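Local atomic coordinates of outer membrane protein (Tpn50) (Borrelia burgdorferi, PDB entry 3OON), a protein that probably anchors the outer membrane to the cell wall by binding peptidoglycan through its OmpA-like C-terminal domain, the part described here. Residues A[15-21]-A[113-119]; A[53-57]-A[69-74]. All coordinates share one frame; numbering follows the deposited sequence.

Contact 1 of 2, residues A[15-21]-A[113-119]; sequences LSFDIEF and KNRRVEI. With SO4 (sulfate ion), chain B.
Phe17 and Val117 face each other in an antiparallel hydrogen-bonded pair of the mixed sheet of the OmpA-like C-terminal domain, where strands 12-20 and 114-122 run side by side. The ring turns in over its neighbour because CG sits between the backbone N and the carbonyl carbon (chi1 52°), which lays one ring face over Val117 O and brings Phe17 CE1 to 3.6 Å from Val117 CB. Ile119 reaches the rim of the same ring, its CD1 3.8 Å from Phe17 CZ. Val117 CG2, the other branch, touches both Ile19 CG1 and the edge of the Phe21 ring. These apolar groups share the sheet face packed against helices 33-45 and 63-83, with Ile39 and Ile77 among the partners.

On the other face Asp18 and Asn114 stack flat against flat, carboxylate and amide 15° apart. No hydrogen bond joins them; Asp18 OD2 and Asn114 ND2 bond to Asn1, and Asp18 OD1 forms a salt bridge with Lys35.

Arg115 starts on the face of Phe17 and Val117, but its chain bends at chi2 (-64°) and carries the guanidinium away to the end of the ladder. There a water bridging Phe21 O and Lys113 O lies over one guanidinium face. Arg115 NH1 donates to Asn114 O, while NH2 and NE hold a sulfate ion, probably from the crystallisation liquor, with Arg115 NE 2.8 Å from sulfate O2.

Contact 2 of 2, residues A[53-57]-A[69-74]; sequences IEGHT and LSEKRA. With SO4 (sulfate ion), chain B.
Arg73 leaves its helix with CG anti to the carbonyl carbon (chi1 -79°) and runs extended from CG to NE, a shape that carries the guanidinium alongside Leu69 to the residues just after strand 51-55, where it meets His56 O. Thr57 has CG2 anti to its own carbonyl carbon, and this methyl rests on both Leu69 and Arg73, 3.7 Å from Leu69 CD2 and 3.6 Å from Arg73 NH1. The bond from Arg73 NH1 to His56 O is 3.1 Å long, lies in the guanidinium plane and meets a carbonyl lone pair. NH1 also donates almost straight (177°) to O2 of the sulfate, probably a crystallisation ion, and Arg73 NH2 reaches sulfate O4 at 2.9 Å. With Leu69 CG over the centre of one guanidinium face and NE bonded to Ser25 O, the group's rotation is well fixed.

Strand and helix here open the beta-alpha-beta unit formed by 51-55, 63-83 and 92-96; the axes of segments 53-55 and 69-74 approach to 6.4 Å. Such closeness rests on small residues. Gly55 CA lies 3.4 Å from Ser70 O in a CA-H...O contact, and Ser70 CB sits against the Gly55 carbonyl while its OG turns to His67 O and Gly98 N. One helical turn on, Ala74 CB touches Ile53 CG2 at 3.7 Å and packs about as closely on Ile53 O.

Both contacts reach one sheet, in which strands 114-122 and 51-55 are neighbours; their centres are about 9 Å apart. Along the chain contact 2 is nested inside the loop closed by contact 1: strand 12-20 comes first, the strand and helix of contact 2 follow, and strand 114-122 returns to lie between 12-20 and 51-55. Glu118 joins the two through its O to Glu54 N and its OE1 to His56 NE2. They converge again on the sulfate, held by Arg115 and Arg73 with the backbone N atoms of Glu58 and Gln59. Peptidoglycan binding is the role of OmpA-like domains, and the arginine-lined anion site may be part of that pocket, though this is inferred.

Contact 1 of 2, residues A[15-21]-A[113-119]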
ATOM      1  N   LEU A  15       2.937  -2.164   6.415  1.00 23.59           N
ATOM      2  CA  LEU A  15       3.133  -0.957   5.624  1.00 23.65           C
ATOM      3  C   LEU A  15       4.613  -0.615   5.688  1.00 23.96           C
ATOM      4  O   LEU A  15       5.131  -0.244   6.746  1.00 23.91           O
ATOM      5  CB  LEU A  15       2.295   0.213   6.167  1.00 23.38           C
ATOM      6  CG  LEU A  15       0.814  -0.012   6.505  1.00 24.62           C
ATOM      7  CD1 LEU A  15       0.161   1.312   6.951  1.00 23.66           C
ATOM      8  CD2 LEU A  15       0.084  -0.598   5.318  1.00 27.02           C
ATOM      9  N   SER A  16       5.313  -0.771   4.575  1.00 24.46           N
ATOM     10  CA  SER A  16       6.732  -0.430   4.573  1.00 26.12           C
ATOM     11  C   SER A  16       6.975   0.778   3.681  1.00 25.86           C
ATOM     12  O   SER A  16       6.416   0.894   2.586  1.00 26.29           O
ATOM     13  CB  SER A  16       7.607  -1.626   4.188  1.00 27.10           C
ATOM     14  OG  SER A  16       7.511  -1.913   2.822  1.00 32.68           O
ATOM     15  N   PHE A  17       7.777   1.706   4.174  1.00 26.42           N
ATOM     16  CA  PHE A  17       7.995   2.961   3.486  1.00 27.42           C
ATOM     17  C   PHE A  17       9.298   3.562   3.978  1.00 28.64           C
ATOM     18  O   PHE A  17       9.946   3.012   4.870  1.00 29.34           O
ATOM     19  CB  PHE A  17       6.817   3.920   3.726  1.00 26.52           C
ATOM     20  CG  PHE A  17       6.475   4.108   5.172  1.00 25.37           C
ATOM     21  CD1 PHE A  17       6.980   5.181   5.882  1.00 26.11           C
ATOM     22  CD2 PHE A  17       5.652   3.194   5.830  1.00 24.20           C
ATOM     23  CE1 PHE A  17       6.673   5.346   7.247  1.00 26.32           C
ATOM     24  CE2 PHE A  17       5.342   3.346   7.180  1.00 24.34           C
ATOM     25  CZ  PHE A  17       5.853   4.428   7.890  1.00 25.32           C
ATOM     26  N   ASP A  18       9.704   4.686   3.407  0.50 29.71           N
ATOM     27  CA  ASP A  18      10.910   5.345   3.898  0.50 30.56           C
ATOM     28  C   ASP A  18      10.681   6.831   4.128  0.50 31.09           C
ATOM     29  O   ASP A  18      10.100   7.534   3.293  0.50 31.85           O
ATOM     30  CB  ASP A  18      12.115   5.092   2.990  0.50 31.27           C
ATOM     31  CG  ASP A  18      11.971   5.752   1.646  0.50 32.38           C
ATOM     32  OD1 ASP A  18      10.868   6.241   1.351  0.50 34.14           O
ATOM     33  OD2 ASP A  18      12.960   5.787   0.883  0.50 34.34           O
ATOM     34  N   ILE A  19      11.153   7.282   5.282  1.00 31.15           N
ATOM     35  CA  ILE A  19      10.913   8.631   5.781  1.00 32.04           C
ATOM     36  C   ILE A  19      12.266   9.278   5.891  1.00 33.09           C
ATOM     37  O   ILE A  19      13.182   8.700   6.486  1.00 33.07           O
ATOM     38  CB  ILE A  19      10.265   8.609   7.195  1.00 31.91           C
ATOM     39  CG1 ILE A  19       8.842   8.032   7.153  1.00 31.74           C
ATOM     40  CG2 ILE A  19      10.305  10.008   7.860  1.00 32.56           C
ATOM     41  CD1 ILE A  19       7.783   8.924   6.480  1.00 33.40           C
ATOM     42  N   GLU A  20      12.398  10.471   5.318  1.00 34.21           N
ATOM     43  CA  GLU A  20      13.618  11.242   5.460  1.00 35.58           C
ATOM     44  C   GLU A  20      13.681  11.829   6.857  1.00 35.36           C
ATOM     45  O   GLU A  20      12.771  12.555   7.275  1.00 35.50           O
ATOM     46  CB  GLU A  20      13.677  12.353   4.416  1.00 36.68           C
ATOM     47  CG  GLU A  20      13.898  11.839   3.010  1.00 39.60           C
ATOM     48  CD  GLU A  20      14.348  12.915   2.036  1.00 43.56           C
ATOM     49  OE1 GLU A  20      15.151  13.795   2.413  1.00 44.26           O
ATOM     50  OE2 GLU A  20      13.899  12.864   0.876  1.00 46.57           O
ATOM     51  N   PHE A  21      14.736  11.466   7.582  1.00 35.01           N
ATOM     52  CA  PHE A  21      15.079  12.079   8.856  1.00 35.12           C
ATOM     53  C   PHE A  21      16.340  12.897   8.649  1.00 36.90           C
ATOM     54  O   PHE A  21      17.186  12.545   7.828  1.00 37.07           O
ATOM     55  CB  PHE A  21      15.364  11.008   9.916  1.00 34.05           C
ATOM     56  CG  PHE A  21      14.153  10.236  10.348  1.00 31.83           C
ATOM     57  CD1 PHE A  21      13.312  10.733  11.342  1.00 30.28           C
ATOM     58  CD2 PHE A  21      13.868   9.003   9.783  1.00 31.48           C
ATOM     59  CE1 PHE A  21      12.184  10.003  11.755  1.00 29.45           C
ATOM     60  CE2 PHE A  21      12.750   8.270  10.186  1.00 30.06           C
ATOM     61  CZ  PHE A  21      11.908   8.772  11.169  1.00 29.47           C
ATOM     62  N   LYS A 113      18.751  10.890   3.289  1.00 46.49           N
ATOM     63  CA  LYS A 113      18.245  10.982   4.662  1.00 44.89           C
ATOM     64  C   LYS A 113      17.211   9.881   4.922  1.00 43.26           C
ATOM     65  O   LYS A 113      16.839   9.620   6.076  1.00 42.24           O
ATOM     66  CB  LYS A 113      17.599  12.348   4.900  1.00 45.30           C
ATOM     67  CG  LYS A 113      18.554  13.543   4.877  1.00 47.34           C
ATOM     68  CD  LYS A 113      17.757  14.848   4.859  1.00 49.94           C
ATOM     69  CE  LYS A 113      18.459  15.959   4.071  1.00 52.07           C
ATOM     70  NZ  LYS A 113      19.721  16.418   4.726  1.00 53.73           N
ATOM     71  N   ASN A 114      16.754   9.247   3.840  1.00 42.29           N
ATOM     72  CA  ASN A 114      15.731   8.195   3.896  1.00 41.14           C
ATOM     73  C   ASN A 114      16.084   6.995   4.776  1.00 39.36           C
ATOM     74  O   ASN A 114      17.100   6.332   4.572  1.00 39.12           O
ATOM     75  CB  ASN A 114      15.381   7.701   2.487  1.00 41.84           C
ATOM     76  CG  ASN A 114      14.195   8.433   1.880  1.00 44.17           C
ATOM     77  OD1 ASN A 114      13.215   8.754   2.566  1.00 46.91           O
ATOM     78  ND2 ASN A 114      14.257   8.666   0.578  1.00 46.12           N
ATOM     79  N   ARG A 115      15.210   6.715   5.739  1.00 37.65           N
ATOM     80  CA  ARG A 115      15.362   5.568   6.625  1.00 35.73           C
ATOM     81  C   ARG A 115      14.076   4.738   6.657  1.00 34.80           C
ATOM     82  O   ARG A 115      12.964   5.278   6.574  1.00 33.81           O
ATOM     83  CB  ARG A 115      15.720   6.019   8.045  1.00 35.63           C
ATOM     84  CG  ARG A 115      17.074   6.701   8.181  1.00 36.46           C
ATOM     85  CD  ARG A 115      18.197   5.743   7.852  1.00 36.53           C
ATOM     86  NE  ARG A 115      19.509   6.385   7.947  1.00 38.82           N
ATOM     87  CZ  ARG A 115      20.113   7.038   6.952  1.00 40.95           C
ATOM     88  NH1 ARG A 115      19.530   7.163   5.758  1.00 41.99           N
ATOM     89  NH2 ARG A 115      21.306   7.583   7.152  1.00 41.88           N
ATOM     90  N   ARG A 116      14.249   3.428   6.793  1.00 33.87           N
ATOM     91  CA  ARG A 116      13.153   2.479   6.756  1.00 33.04           C
ATOM     92  C   ARG A 116      12.310   2.571   8.020  1.00 31.66           C
ATOM     93  O   ARG A 116      12.840   2.631   9.136  1.00 30.78           O
ATOM     94  CB  ARG A 116      13.693   1.054   6.596  1.00 34.00           C
ATOM     95  CG  ARG A 116      14.394   0.776   5.251  1.00 37.94           C
ATOM     96  CD  ARG A 116      14.994  -0.630   5.219  1.00 43.44           C
ATOM     97  NE  ARG A 116      14.160  -1.580   5.963  1.00 48.09           N
ATOM     98  CZ  ARG A 116      14.534  -2.234   7.064  1.00 48.97           C
ATOM     99  NH1 ARG A 116      15.757  -2.085   7.567  1.00 48.58           N
ATOM    100  NH2 ARG A 116      13.677  -3.057   7.648  1.00 50.61           N
ATOM    101  N   VAL A 117      10.992   2.603   7.822  1.00 30.38           N
ATOM    102  CA  VAL A 117      10.019   2.498   8.905  1.00 29.28           C
ATOM    103  C   VAL A 117       8.995   1.484   8.440  1.00 28.51           C
ATOM    104  O   VAL A 117       8.659   1.411   7.253  1.00 29.03           O
ATOM    105  CB  VAL A 117       9.297   3.841   9.238  1.00 29.60           C
ATOM    106  CG1 VAL A 117       8.385   3.682  10.469  1.00 29.41           C
ATOM    107  CG2 VAL A 117      10.272   4.954   9.509  1.00 31.03           C
ATOM    108  N   GLU A 118       8.511   0.680   9.373  1.00 26.90           N
ATOM    109  CA  GLU A 118       7.430  -0.220   9.072  1.00 26.12           C
ATOM    110  C   GLU A 118       6.355   0.056  10.083  1.00 24.40           C
ATOM    111  O   GLU A 118       6.650   0.356  11.247  1.00 24.19           O
ATOM    112  CB  GLU A 118       7.862  -1.682   9.161  1.00 26.91           C
ATOM    113  CG  GLU A 118       8.833  -2.118   8.076  1.00 29.31           C
ATOM    114  CD  GLU A 118      10.277  -2.007   8.526  1.00 32.81           C
ATOM    115  OE1 GLU A 118      10.580  -2.430   9.676  1.00 34.01           O
ATOM    116  OE2 GLU A 118      11.100  -1.494   7.732  1.00 35.21           O
ATOM    117  N   ILE A 119       5.114  -0.026   9.627  1.00 23.19           N
ATOM    118  CA  ILE A 119       3.967  -0.003  10.508  1.00 22.63           C
ATOM    119  C   ILE A 119       3.111  -1.217  10.163  1.00 23.50           C
ATOM    120  O   ILE A 119       2.755  -1.432   8.991  1.00 25.27           O
ATOM    121  CB  ILE A 119       3.141   1.274  10.340  1.00 22.72           C
ATOM    122  CG1 ILE A 119       3.949   2.505  10.760  1.00 22.75           C
ATOM    123  CG2 ILE A 119       1.852   1.183  11.170  1.00 22.34           C
ATOM    124  CD1 ILE A 119       3.242   3.843  10.525  1.00 24.27           C
TER
HETATM  125  S   SO4 B 401      21.536   6.582  11.005  1.00 38.67           S
HETATM  126  O1  SO4 B 401      22.319   7.055   9.865  1.00 38.65           O
HETATM  127  O2  SO4 B 401      20.361   5.855  10.541  1.00 37.20           O
HETATM  128  O3  SO4 B 401      22.390   5.695  11.794  1.00 39.61           O
HETATM  129  O4  SO4 B 401      21.151   7.730  11.818  1.00 38.63           O
HETATM  130  O   HOH W   1      18.699  10.426   8.093  1.00 40.09           O

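Contact 2 of 2, residues A[53-57]-A[69-74]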
ATOM      1  N   ILE A  53       4.942  -0.025  15.337  1.00 22.49           N
ATOM      2  CA  ILE A  53       5.786   0.865  14.551  1.00 22.08           C
ATOM      3  C   ILE A  53       7.232   0.512  14.837  1.00 22.30           C
ATOM      4  O   ILE A  53       7.662   0.538  16.003  1.00 23.02           O
ATOM      5  CB  ILE A  53       5.564   2.355  14.875  1.00 22.01           C
ATOM      6  CG1 ILE A  53       4.072   2.705  14.829  1.00 21.01           C
ATOM      7  CG2 ILE A  53       6.398   3.230  13.911  1.00 22.24           C
ATOM      8  CD1 ILE A  53       3.780   4.185  15.044  1.00 22.54           C
ATOM      9  N   GLU A  54       7.976   0.184  13.783  1.00 22.33           N
ATOM     10  CA  GLU A  54       9.350  -0.302  13.915  1.00 23.38           C
ATOM     11  C   GLU A  54      10.329   0.643  13.234  1.00 23.27           C
ATOM     12  O   GLU A  54      10.154   0.983  12.050  1.00 24.16           O
ATOM     13  CB  GLU A  54       9.476  -1.706  13.317  1.00 23.63           C
ATOM     14  CG  GLU A  54       8.569  -2.732  13.987  1.00 26.30           C
ATOM     15  CD  GLU A  54       8.679  -4.097  13.364  1.00 29.98           C
ATOM     16  OE1 GLU A  54       7.905  -4.392  12.423  1.00 32.82           O
ATOM     17  OE2 GLU A  54       9.542  -4.879  13.812  1.00 33.34           O
ATOM     18  N   GLY A  55      11.328   1.083  13.993  1.00 23.81           N
ATOM     19  CA  GLY A  55      12.315   2.056  13.528  1.00 24.39           C
ATOM     20  C   GLY A  55      13.664   1.409  13.287  1.00 25.57           C
ATOM     21  O   GLY A  55      13.969   0.341  13.849  1.00 25.24           O
ATOM     22  N   HIS A  56      14.473   2.062  12.454  1.00 26.64           N
ATOM     23  CA  HIS A  56      15.765   1.542  12.055  1.00 27.80           C
ATOM     24  C   HIS A  56      16.804   2.645  11.921  1.00 28.84           C
ATOM     25  O   HIS A  56      16.492   3.810  11.614  1.00 29.19           O
ATOM     26  CB  HIS A  56      15.676   0.790  10.714  1.00 28.21           C
ATOM     27  CG  HIS A  56      14.683  -0.328  10.707  1.00 29.10           C
ATOM     28  ND1 HIS A  56      15.026  -1.632  10.992  1.00 29.48           N
ATOM     29  CD2 HIS A  56      13.355  -0.337  10.447  1.00 28.52           C
ATOM     30  CE1 HIS A  56      13.952  -2.397  10.909  1.00 29.48           C
ATOM     31  NE2 HIS A  56      12.924  -1.635  10.577  1.00 29.29           N
ATOM     32  N   THR A  57      18.048   2.258  12.168  1.00 29.93           N
ATOM     33  CA  THR A  57      19.196   3.091  11.876  1.00 30.77           C
ATOM     34  C   THR A  57      20.056   2.345  10.869  1.00 32.06           C
ATOM     35  O   THR A  57      19.833   1.162  10.609  1.00 31.17           O
ATOM     36  CB  THR A  57      20.035   3.373  13.131  1.00 30.81           C
ATOM     37  OG1 THR A  57      20.310   2.136  13.799  1.00 31.47           O
ATOM     38  CG2 THR A  57      19.293   4.286  14.086  1.00 30.60           C
ATOM     39  N   LEU A  69      17.995   5.661  19.213  1.00 28.94           N
ATOM     40  CA  LEU A  69      17.679   6.480  18.052  1.00 28.02           C
ATOM     41  C   LEU A  69      16.566   5.853  17.197  1.00 27.02           C
ATOM     42  O   LEU A  69      15.616   6.536  16.809  1.00 26.63           O
ATOM     43  CB  LEU A  69      18.938   6.760  17.223  1.00 28.10           C
ATOM     44  CG  LEU A  69      18.790   7.571  15.923  1.00 28.67           C
ATOM     45  CD1 LEU A  69      18.176   8.968  16.155  1.00 30.09           C
ATOM     46  CD2 LEU A  69      20.162   7.686  15.237  1.00 30.23           C
ATOM     47  N   SER A  70      16.681   4.552  16.930  1.00 25.77           N
ATOM     48  CA  SER A  70      15.722   3.864  16.091  1.00 24.95           C
ATOM     49  C   SER A  70      14.334   3.861  16.742  1.00 24.66           C
ATOM     50  O   SER A  70      13.333   4.031  16.045  1.00 24.04           O
ATOM     51  CB  SER A  70      16.203   2.440  15.786  1.00 24.88           C
ATOM     52  OG  SER A  70      16.101   1.612  16.931  1.00 25.69           O
ATOM     53  N   GLU A  71      14.285   3.694  18.064  1.00 24.84           N
ATOM     54  CA  GLU A  71      13.010   3.725  18.780  1.00 26.20           C
ATOM     55  C   GLU A  71      12.395   5.128  18.777  1.00 26.25           C
ATOM     56  O   GLU A  71      11.180   5.264  18.626  1.00 26.64           O
ATOM     57  CB  GLU A  71      13.108   3.170  20.212  1.00 26.83           C
ATOM     58  CG  GLU A  71      11.711   2.911  20.818  1.00 30.78           C
ATOM     59  CD  GLU A  71      11.735   2.524  22.282  1.00 36.28           C
ATOM     60  OE1 GLU A  71      11.334   3.359  23.122  1.00 39.14           O
ATOM     61  OE2 GLU A  71      12.134   1.382  22.591  1.00 39.17           O
ATOM     62  N   LYS A  72      13.229   6.157  18.925  0.50 26.45           N
ATOM     63  CA  LYS A  72      12.743   7.546  18.893  0.50 26.90           C
ATOM     64  C   LYS A  72      12.197   7.945  17.519  0.50 26.55           C
ATOM     65  O   LYS A  72      11.322   8.812  17.419  0.50 27.12           O
ATOM     66  CB  LYS A  72      13.824   8.524  19.359  0.50 27.43           C
ATOM     67  CG  LYS A  72      14.351   8.225  20.767  0.50 28.51           C
ATOM     68  CD  LYS A  72      15.114   9.388  21.365  0.50 30.87           C
ATOM     69  CE  LYS A  72      14.175  10.347  22.086  0.50 32.84           C
ATOM     70  NZ  LYS A  72      14.904  11.375  22.885  0.50 34.43           N
ATOM     71  N   ARG A  73      12.719   7.311  16.469  1.00 26.20           N
ATOM     72  CA  ARG A  73      12.193   7.483  15.110  1.00 25.22           C
ATOM     73  C   ARG A  73      10.787   6.891  14.983  1.00 24.88           C
ATOM     74  O   ARG A  73       9.894   7.551  14.458  1.00 24.46           O
ATOM     75  CB  ARG A  73      13.141   6.878  14.065  1.00 25.78           C
ATOM     76  CG  ARG A  73      14.308   7.783  13.776  1.00 25.46           C
ATOM     77  CD  ARG A  73      15.309   7.166  12.822  1.00 25.39           C
ATOM     78  NE  ARG A  73      16.376   8.125  12.579  1.00 26.11           N
ATOM     79  CZ  ARG A  73      17.557   7.815  12.062  1.00 26.53           C
ATOM     80  NH1 ARG A  73      17.830   6.566  11.725  1.00 25.61           N
ATOM     81  NH2 ARG A  73      18.470   8.756  11.886  1.00 28.68           N
ATOM     82  N   ALA A  74      10.597   5.667  15.476  1.00 24.08           N
ATOM     83  CA  ALA A  74       9.260   5.065  15.551  1.00 24.42           C
ATOM     84  C   ALA A  74       8.300   5.953  16.352  1.00 25.21           C
ATOM     85  O   ALA A  74       7.143   6.166  15.963  1.00 24.71           O
ATOM     86  CB  ALA A  74       9.341   3.662  16.166  1.00 24.05           C
TER
HETATM   87  S   SO4 B 401      21.536   6.582  11.005  1.00 38.67           S
HETATM   88  O1  SO4 B 401      22.319   7.055   9.865  1.00 38.65           O
HETATM   89  O2  SO4 B 401      20.361   5.855  10.541  1.00 37.20           O
HETATM   90  O3  SO4 B 401      22.390   5.695  11.794  1.00 39.61           O
HETATM   91  O4  SO4 B 401      21.151   7.730  11.818  1.00 38.63           O